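Local structure of CCHC-type domain-containing protein (7C4C) at residues 41-46 with 173-178; 102-107 with 123-128. The protein probably acts as a 3'-5' RNA exonuclease of the RNase D type, joining a two-metal nuclease domain to zinc knuckles that bind nucleotides. All coordinates share one frame; numbering follows the deposited sequence.

Interaction 1: residues 41-46 with 173-178; sequences DIEAFC and PVWDIR. With MN (manganese (II) ion), chain H; MN (manganese (II) ion), chain I; 5GP (guanosine-5'-monophosphate), chain N.
The end of strand 37-44, which carries the first two acidic residues of the DEDD-type exonuclease site, meets the loop ahead of helix 182-202 through E43 and W175. CB of E43 sits over the centre of the indole, 3.8 Å from the centroid of the five-membered ring and 13° off its normal, while V174 CG1 covers the opposite face nearer the rim; F184 adds an edge-to-face contact. With CG anti to the carbonyl carbon (chi1 -61°) and the chain bent at chi2, E43 runs across the indole and divides its carboxylate between two partners. E43 OE1 binds one manganese at 2.1 Å, and E43 OE2 accepts from O3' of the GMP at 2.7 Å. That O3' also receives A44 N, and O2' of the GMP donates to A44 O at 2.6 Å, so both ribose hydroxyls are gripped, consistent with a 3'-5' RNA exonuclease. D41 bridges the two manganese ions, OD2 to the one E43 holds and OD1 to the other, with the phosphate oxygen O2P between them; D191 completes the protein ligands of the first. Beyond the strand, C46 N donates to P173 O (3.2 Å), an oxygen that also accepts from W175 N. The F45 ring takes CB of D176 over one face, 3.8 Å from its centroid, and its own CB touches P173 CB. D176 OD1 forms a salt bridge with R172.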
loop_
_atom_site.group_PDB
_atom_site.type_symbol
_atom_site.label_atom_id
_atom_site.label_comp_id
_atom_site.label_asym_id
_atom_site.label_seq_id
_atom_site.Cartn_x
_atom_site.Cartn_y
_atom_site.Cartn_z
ATOM N N ASP A 41 -0.337 -9.074 -13.408
ATOM C CA ASP A 41 0.316 -9.986 -12.478
ATOM C C ASP A 41 0.425 -11.357 -13.149
ATOM O O ASP A 41 -0.255 -11.636 -14.139
ATOM C CB ASP A 41 -0.456 -10.050 -11.151
ATOM C CG ASP A 41 0.358 -10.647 -10.016
ATOM O OD1 ASP A 41 1.526 -10.244 -9.827
ATOM O OD2 ASP A 41 -0.189 -11.512 -9.297
ATOM N N ILE A 42 1.293 -12.207 -12.602
ATOM C CA ILE A 42 1.612 -13.504 -13.190
ATOM C C ILE A 42 1.580 -14.567 -12.107
ATOM O O ILE A 42 2.102 -14.355 -11.008
ATOM C CB ILE A 42 2.997 -13.478 -13.870
ATOM C CG1 ILE A 42 2.954 -12.579 -15.096
ATOM C CG2 ILE A 42 3.460 -14.869 -14.272
ATOM C CD1 ILE A 42 4.250 -12.541 -15.814
ATOM N N GLU A 43 0.962 -15.699 -12.402
ATOM C CA GLU A 43 1.096 -16.893 -11.580
ATOM C C GLU A 43 1.848 -17.948 -12.382
ATOM O O GLU A 43 1.503 -18.200 -13.552
ATOM C CB GLU A 43 -0.266 -17.443 -11.133
ATOM C CG GLU A 43 -1.140 -16.511 -10.272
ATOM C CD GLU A 43 -0.468 -15.987 -9.006
ATOM O OE1 GLU A 43 -0.819 -14.856 -8.608
ATOM O OE2 GLU A 43 0.389 -16.684 -8.405
ATOM N N ALA A 44 2.854 -18.575 -11.752
ATOM C CA ALA A 44 3.744 -19.519 -12.428
ATOM C C ALA A 44 3.967 -20.760 -11.567
ATOM O O ALA A 44 3.751 -20.738 -10.355
ATOM C CB ALA A 44 5.101 -18.876 -12.760
ATOM N N PHE A 45 4.437 -21.842 -12.205
ATOM C CA PHE A 45 4.788 -23.058 -11.474
ATOM C C PHE A 45 5.852 -22.740 -10.429
ATOM O O PHE A 45 6.792 -21.977 -10.679
ATOM C CB PHE A 45 5.350 -24.162 -12.382
ATOM C CG PHE A 45 4.415 -24.676 -13.455
ATOM C CD1 PHE A 45 3.259 -23.998 -13.817
ATOM C CD2 PHE A 45 4.732 -25.858 -14.129
ATOM C CE1 PHE A 45 2.429 -24.492 -14.829
ATOM C CE2 PHE A 45 3.928 -26.351 -15.142
ATOM C CZ PHE A 45 2.768 -25.673 -15.493
ATOM N N CYS A 46 5.713 -23.340 -9.255
ATOM C CA CYS A 46 6.720 -23.188 -8.221
ATOM C C CYS A 46 7.939 -24.040 -8.558
ATOM O O CYS A 46 7.822 -25.123 -9.145
ATOM C CB CYS A 46 6.132 -23.564 -6.861
ATOM S SG CYS A 46 4.669 -22.548 -6.448
ATOM N N PRO A 173 4.189 -27.663 -8.050
ATOM C CA PRO A 173 3.940 -26.540 -8.981
ATOM C C PRO A 173 2.729 -25.696 -8.631
ATOM O O PRO A 173 2.790 -24.469 -8.796
ATOM C CB PRO A 173 3.747 -27.245 -10.334
ATOM C CG PRO A 173 4.004 -28.729 -10.077
ATOM C CD PRO A 173 4.726 -28.816 -8.781
ATOM N N VAL A 174 1.639 -26.322 -8.165
ATOM C CA VAL A 174 0.380 -25.689 -7.763
ATOM C C VAL A 174 -0.424 -25.289 -8.993
ATOM O O VAL A 174 -1.540 -25.777 -9.206
ATOM C CB VAL A 174 0.606 -24.470 -6.846
ATOM C CG1 VAL A 174 -0.714 -23.793 -6.513
ATOM C CG2 VAL A 174 1.346 -24.871 -5.573
ATOM N N TRP A 175 0.144 -24.407 -9.812
ATOM C CA TRP A 175 -0.581 -23.742 -10.883
ATOM C C TRP A 175 -0.603 -24.533 -12.180
ATOM O O TRP A 175 -0.951 -23.979 -13.227
ATOM C CB TRP A 175 0.013 -22.365 -11.134
ATOM C CG TRP A 175 -0.225 -21.419 -10.025
ATOM C CD1 TRP A 175 0.692 -20.979 -9.109
ATOM C CD2 TRP A 175 -1.463 -20.777 -9.698
ATOM N NE1 TRP A 175 0.101 -20.086 -8.238
ATOM C CE2 TRP A 175 -1.222 -19.948 -8.574
ATOM C CE3 TRP A 175 -2.750 -20.811 -10.247
ATOM C CZ2 TRP A 175 -2.226 -19.168 -7.988
ATOM C CZ3 TRP A 175 -3.743 -20.039 -9.662
ATOM C CH2 TRP A 175 -3.476 -19.237 -8.542
ATOM N N ASP A 176 -0.255 -25.808 -12.144
ATOM C CA ASP A 176 -0.323 -26.620 -13.345
ATOM C C ASP A 176 -1.628 -27.391 -13.470
ATOM O O ASP A 176 -1.864 -28.006 -14.510
ATOM C CB ASP A 176 0.852 -27.595 -13.390
ATOM C CG ASP A 176 0.947 -28.454 -12.145
ATOM O OD1 ASP A 176 0.649 -27.951 -11.034
ATOM O OD2 ASP A 176 1.322 -29.639 -12.286
ATOM N N ILE A 177 -2.487 -27.351 -12.453
ATOM C CA ILE A 177 -3.739 -28.096 -12.503
ATOM C C ILE A 177 -4.668 -27.497 -13.551
ATOM O O ILE A 177 -4.842 -26.274 -13.637
ATOM C CB ILE A 177 -4.414 -28.105 -11.119
ATOM C CG1 ILE A 177 -3.385 -28.325 -10.010
ATOM C CG2 ILE A 177 -5.470 -29.181 -11.063
ATOM C CD1 ILE A 177 -3.931 -28.083 -8.620
ATOM N N ARG A 178 -5.280 -28.363 -14.348
ATOM C CA ARG A 178 -6.372 -27.959 -15.224
ATOM C C ARG A 178 -7.512 -28.965 -15.101
ATOM O O ARG A 178 -7.305 -30.162 -15.294
ATOM C CB ARG A 178 -5.908 -27.852 -16.673
ATOM C CG ARG A 178 -4.943 -26.728 -16.919
ATOM C CD ARG A 178 -5.564 -25.380 -16.578
ATOM N NE ARG A 178 -4.637 -24.280 -16.829
ATOM C CZ ARG A 178 -3.714 -23.858 -15.970
ATOM N NH1 ARG A 178 -3.579 -24.448 -14.784
ATOM N NH2 ARG A 178 -2.917 -22.847 -16.303
HETATM MN MN MN H . -0.026 -13.078 -7.740
HETATM MN MN MN I . 3.112 -10.892 -8.654
HETATM P P 5GP N . 3.036 -13.024 -6.799
HETATM O O1P 5GP N . 2.496 -13.070 -5.387
HETATM O O2P 5GP N . 2.015 -12.637 -7.848
HETATM O O3P 5GP N . 4.360 -12.304 -6.945
HETATM O "O5'" 5GP N . 3.386 -14.539 -7.165
HETATM C "C5'" 5GP N . 3.843 -14.871 -8.468
HETATM C "C4'" 5GP N . 4.480 -16.239 -8.539
HETATM O "O4'" 5GP N . 5.642 -16.292 -7.673
HETATM C "C3'" 5GP N . 3.629 -17.417 -8.085
HETATM O "O3'" 5GP N . 2.699 -17.859 -9.061
HETATM C "C2'" 5GP N . 4.677 -18.463 -7.737
HETATM O "O2'" 5GP N . 5.187 -19.073 -8.913
HETATM C "C1'" 5GP N . 5.778 -17.593 -7.135
HETATM N N9 5GP N . 5.661 -17.503 -5.668
HETATM C C8 5GP N . 5.069 -16.512 -4.982
HETATM N N7 5GP N . 5.169 -16.760 -3.656
HETATM C C5 5GP N . 5.839 -17.919 -3.529
HETATM C C6 5GP N . 6.236 -18.651 -2.424
HETATM O O6 5GP N . 5.945 -18.220 -1.282
HETATM N N1 5GP N . 6.916 -19.797 -2.608
HETATM C C2 5GP N . 7.213 -20.245 -3.841
HETATM N N2 5GP N . 7.891 -21.408 -3.980
HETATM N N3 5GP N . 6.839 -19.548 -4.943
HETATM C C4 5GP N . 6.156 -18.382 -4.798
HETATM O O HOH W 1 4.329 -9.374 -9.433
HETATM O O HOH W 2 3.962 -12.230 -10.233
#

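Interaction 2: residues 102-107 with 123-128; sequences DCRRDV and DLQVFF. With 5GP (guanosine-5'-monophosphate), chain P.
The backbones of 102-107 and 123-128 come closest at D102 and Q125, whose CA atoms lie 5.5 Å apart, where the lead-in to helix 104-114 passes the first turn of helix 124-136. D123 reaches across from the N-cap position of its helix. D123 OD1 takes D102 N on the syn side at 2.6 Å, with the N-H bent to 133°, and D123 OD2 takes C103 N at 3.2 Å from well above the carboxylate plane. The same OD1 accepts weakly from Q125 N, so one aspartate caps its own helix and holds the backbone that leads into the preceding one, helix 104-114. D102 repeats the capping role for helix 104-114, its OD1 accepting from R104 N. R104 also grips D102 side-on, NE to OD1 and NH2 to OD2; the latter bond is nearly straight at 175°, with OD2 in the guanidinium plane. The backbone N and NE of R104 approach OD1 from opposite faces of the carboxylate. Beyond this pair, NH1 of R104 turns to D237 and P240 O. These two helix starts follow strands 97-100 and 121-123 of the RNase H-like exonuclease fold, and together they make a seat for a second GMP. D102 and Q125 lie side by side and point the same way, each with CG anti to its N, the glutamine chain staying extended (chi2 -171°). Their ends close on the ribose O2', which donates to D102 OD2 at 2.6 Å and receives Q125 NE2 at 2.8 Å. R141 bonds to Q125 OE1, and S142 O accepts from NE2, which helps fix the way round of the amide.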
loop_
_atom_site.group_PDB
_atom_site.type_symbol
_atom_site.label_atom_id
_atom_site.label_comp_id
_atom_site.label_asym_id
_atom_site.label_seq_id
_atom_site.Cartn_x
_atom_site.Cartn_y
_atom_site.Cartn_z
ATOM N N ASP A 102 5.754 -4.891 -7.549
ATOM C CA ASP A 102 7.043 -5.582 -7.717
ATOM C C ASP A 102 7.108 -6.276 -9.073
ATOM O O ASP A 102 6.598 -7.386 -9.235
ATOM C CB ASP A 102 7.337 -6.613 -6.607
ATOM C CG ASP A 102 8.730 -7.284 -6.780
ATOM O OD1 ASP A 102 9.498 -6.813 -7.651
ATOM O OD2 ASP A 102 9.106 -8.203 -6.013
ATOM N N CYS A 103 7.760 -5.642 -10.040
ATOM C CA CYS A 103 7.735 -6.105 -11.420
ATOM C C CYS A 103 8.929 -6.968 -11.786
ATOM O O CYS A 103 8.946 -7.499 -12.900
ATOM C CB CYS A 103 7.687 -4.913 -12.380
ATOM S SG CYS A 103 9.220 -3.959 -12.437
ATOM N N ARG A 104 9.907 -7.122 -10.880
ATOM C CA ARG A 104 11.230 -7.660 -11.222
ATOM C C ARG A 104 11.142 -9.040 -11.870
ATOM O O ARG A 104 11.554 -9.236 -13.021
ATOM C CB ARG A 104 12.108 -7.717 -9.968
ATOM C CG ARG A 104 12.621 -6.359 -9.525
ATOM C CD ARG A 104 13.257 -6.415 -8.159
ATOM N NE ARG A 104 12.313 -6.855 -7.142
ATOM C CZ ARG A 104 12.604 -6.958 -5.847
ATOM N NH1 ARG A 104 13.816 -6.642 -5.405
ATOM N NH2 ARG A 104 11.677 -7.378 -4.991
ATOM N N ARG A 105 10.619 -10.018 -11.139
ATOM C CA ARG A 105 10.559 -11.366 -11.681
ATOM C C ARG A 105 9.507 -11.496 -12.779
ATOM O O ARG A 105 9.684 -12.295 -13.711
ATOM C CB ARG A 105 10.289 -12.348 -10.557
ATOM C CG ARG A 105 11.090 -12.028 -9.324
ATOM C CD ARG A 105 12.159 -13.046 -9.084
ATOM N NE ARG A 105 13.223 -13.028 -10.087
ATOM C CZ ARG A 105 14.360 -12.344 -9.958
ATOM N NH1 ARG A 105 14.565 -11.596 -8.875
ATOM N NH2 ARG A 105 15.292 -12.410 -10.907
ATOM N N ASP A 106 8.410 -10.737 -12.695
ATOM C CA ASP A 106 7.385 -10.834 -13.726
ATOM C C ASP A 106 7.929 -10.373 -15.064
ATOM O O ASP A 106 7.687 -11.004 -16.100
ATOM C CB ASP A 106 6.161 -10.007 -13.343
ATOM C CG ASP A 106 5.485 -10.504 -12.067
ATOM O OD1 ASP A 106 5.734 -11.659 -11.654
ATOM O OD2 ASP A 106 4.685 -9.741 -11.480
ATOM N N VAL A 107 8.689 -9.283 -15.052
ATOM C CA VAL A 107 9.282 -8.751 -16.269
ATOM C C VAL A 107 10.354 -9.691 -16.796
ATOM O O VAL A 107 10.483 -9.891 -18.010
ATOM C CB VAL A 107 9.832 -7.346 -15.987
ATOM C CG1 VAL A 107 11.195 -7.164 -16.627
ATOM C CG2 VAL A 107 8.851 -6.320 -16.476
ATOM N N ASP A 123 5.626 0.560 -11.331
ATOM C CA ASP A 123 5.629 -0.432 -10.253
ATOM C C ASP A 123 5.148 0.252 -8.971
ATOM O O ASP A 123 5.805 1.170 -8.463
ATOM C CB ASP A 123 7.020 -1.054 -10.099
ATOM C CG ASP A 123 7.073 -2.152 -9.018
ATOM O OD1 ASP A 123 6.022 -2.469 -8.415
ATOM O OD2 ASP A 123 8.158 -2.758 -8.834
ATOM N N LEU A 124 4.001 -0.186 -8.434
ATOM C CA LEU A 124 3.438 0.543 -7.290
ATOM C C LEU A 124 4.127 0.215 -5.978
ATOM O O LEU A 124 4.143 1.059 -5.076
ATOM C CB LEU A 124 1.934 0.306 -7.133
ATOM C CG LEU A 124 1.109 0.656 -8.374
ATOM C CD1 LEU A 124 -0.300 0.070 -8.250
ATOM C CD2 LEU A 124 1.062 2.137 -8.555
ATOM N N GLN A 125 4.670 -0.992 -5.827
ATOM C CA GLN A 125 5.543 -1.235 -4.685
ATOM C C GLN A 125 6.700 -0.254 -4.699
ATOM O O GLN A 125 7.056 0.318 -3.662
ATOM C CB GLN A 125 6.073 -2.670 -4.697
ATOM C CG GLN A 125 6.824 -3.059 -3.430
ATOM C CD GLN A 125 7.541 -4.410 -3.521
ATOM O OE1 GLN A 125 8.422 -4.589 -4.354
ATOM N NE2 GLN A 125 7.185 -5.350 -2.639
ATOM N N VAL A 126 7.291 -0.040 -5.875
ATOM C CA VAL A 126 8.367 0.937 -5.999
ATOM C C VAL A 126 7.822 2.332 -5.730
ATOM O O VAL A 126 8.492 3.168 -5.111
ATOM C CB VAL A 126 9.028 0.824 -7.391
ATOM C CG1 VAL A 126 9.758 2.101 -7.774
ATOM C CG2 VAL A 126 9.976 -0.360 -7.424
ATOM N N PHE A 127 6.578 2.592 -6.148
ATOM C CA PHE A 127 5.969 3.881 -5.847
ATOM C C PHE A 127 5.889 4.102 -4.342
ATOM O O PHE A 127 6.285 5.158 -3.832
ATOM C CB PHE A 127 4.586 3.963 -6.479
ATOM C CG PHE A 127 4.117 5.359 -6.735
ATOM C CD1 PHE A 127 4.541 6.416 -5.952
ATOM C CD2 PHE A 127 3.256 5.615 -7.786
ATOM C CE1 PHE A 127 4.108 7.706 -6.209
ATOM C CE2 PHE A 127 2.817 6.903 -8.046
ATOM C CZ PHE A 127 3.243 7.948 -7.260
ATOM N N PHE A 128 5.392 3.103 -3.614
ATOM C CA PHE A 128 5.248 3.235 -2.172
ATOM C C PHE A 128 6.597 3.459 -1.501
ATOM O O PHE A 128 6.722 4.310 -0.610
ATOM C CB PHE A 128 4.564 1.989 -1.606
ATOM C CG PHE A 128 4.226 2.096 -0.151
ATOM C CD1 PHE A 128 3.038 2.691 0.253
ATOM C CD2 PHE A 128 5.101 1.604 0.823
ATOM C CE1 PHE A 128 2.711 2.795 1.610
ATOM C CE2 PHE A 128 4.782 1.703 2.184
ATOM C CZ PHE A 128 3.588 2.308 2.574
HETATM P P 5GP P . 8.729 -8.710 3.086
HETATM O O1P 5GP P . 9.110 -7.650 4.097
HETATM O O2P 5GP P . 9.871 -9.621 2.703
HETATM O O3P 5GP P . 7.436 -9.438 3.375
HETATM O "O5'" 5GP P . 8.407 -7.892 1.753
HETATM C "C5'" 5GP P . 7.521 -8.413 0.768
HETATM C "C4'" 5GP P . 7.955 -8.043 -0.631
HETATM O "O4'" 5GP P . 9.409 -7.980 -0.694
HETATM C "C3'" 5GP P . 7.556 -9.020 -1.738
HETATM O "O3'" 5GP P . 6.255 -8.793 -2.258
HETATM C "C2'" 5GP P . 8.661 -8.842 -2.769
HETATM O "O2'" 5GP P . 8.433 -7.682 -3.557
HETATM C "C1'" 5GP P . 9.875 -8.603 -1.871
HETATM N N9 5GP P . 10.539 -9.869 -1.478
HETATM C C8 5GP P . 10.964 -10.159 -0.233
HETATM N N7 5GP P . 11.521 -11.393 -0.211
HETATM C C5 5GP P . 11.446 -11.884 -1.467
HETATM C C6 5GP P . 11.852 -13.081 -2.038
HETATM O O6 5GP P . 12.406 -13.946 -1.323
HETATM N N1 5GP P . 11.644 -13.296 -3.346
HETATM C C2 5GP P . 11.047 -12.371 -4.118
HETATM N N2 5GP P . 10.840 -12.600 -5.442
HETATM N N3 5GP P . 10.645 -11.196 -3.584
HETATM C C4 5GP P . 10.834 -10.926 -2.264
#

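Along the chain, strand 37-44 comes first and leaves its end, 41-46, waiting for 173-178, so interaction 1 closes a long loop of 126 residues. Interaction 2 is nested inside it, closing a short loop of 15 residues between the starts of helices 104-114 and 124-136. Both belong to the exonuclease domain, their centres about 20 Å apart. They meet where D106 of helix 104-114 comes up to strand 37-44: D106 OD2 lies 3.6 Å from D41 OD1, and its backbone O packs against I42 CD1. Interaction 1 thus ties the sheet to the loop before helix 182-202, and interaction 2 joins two helix starts beside the metal site.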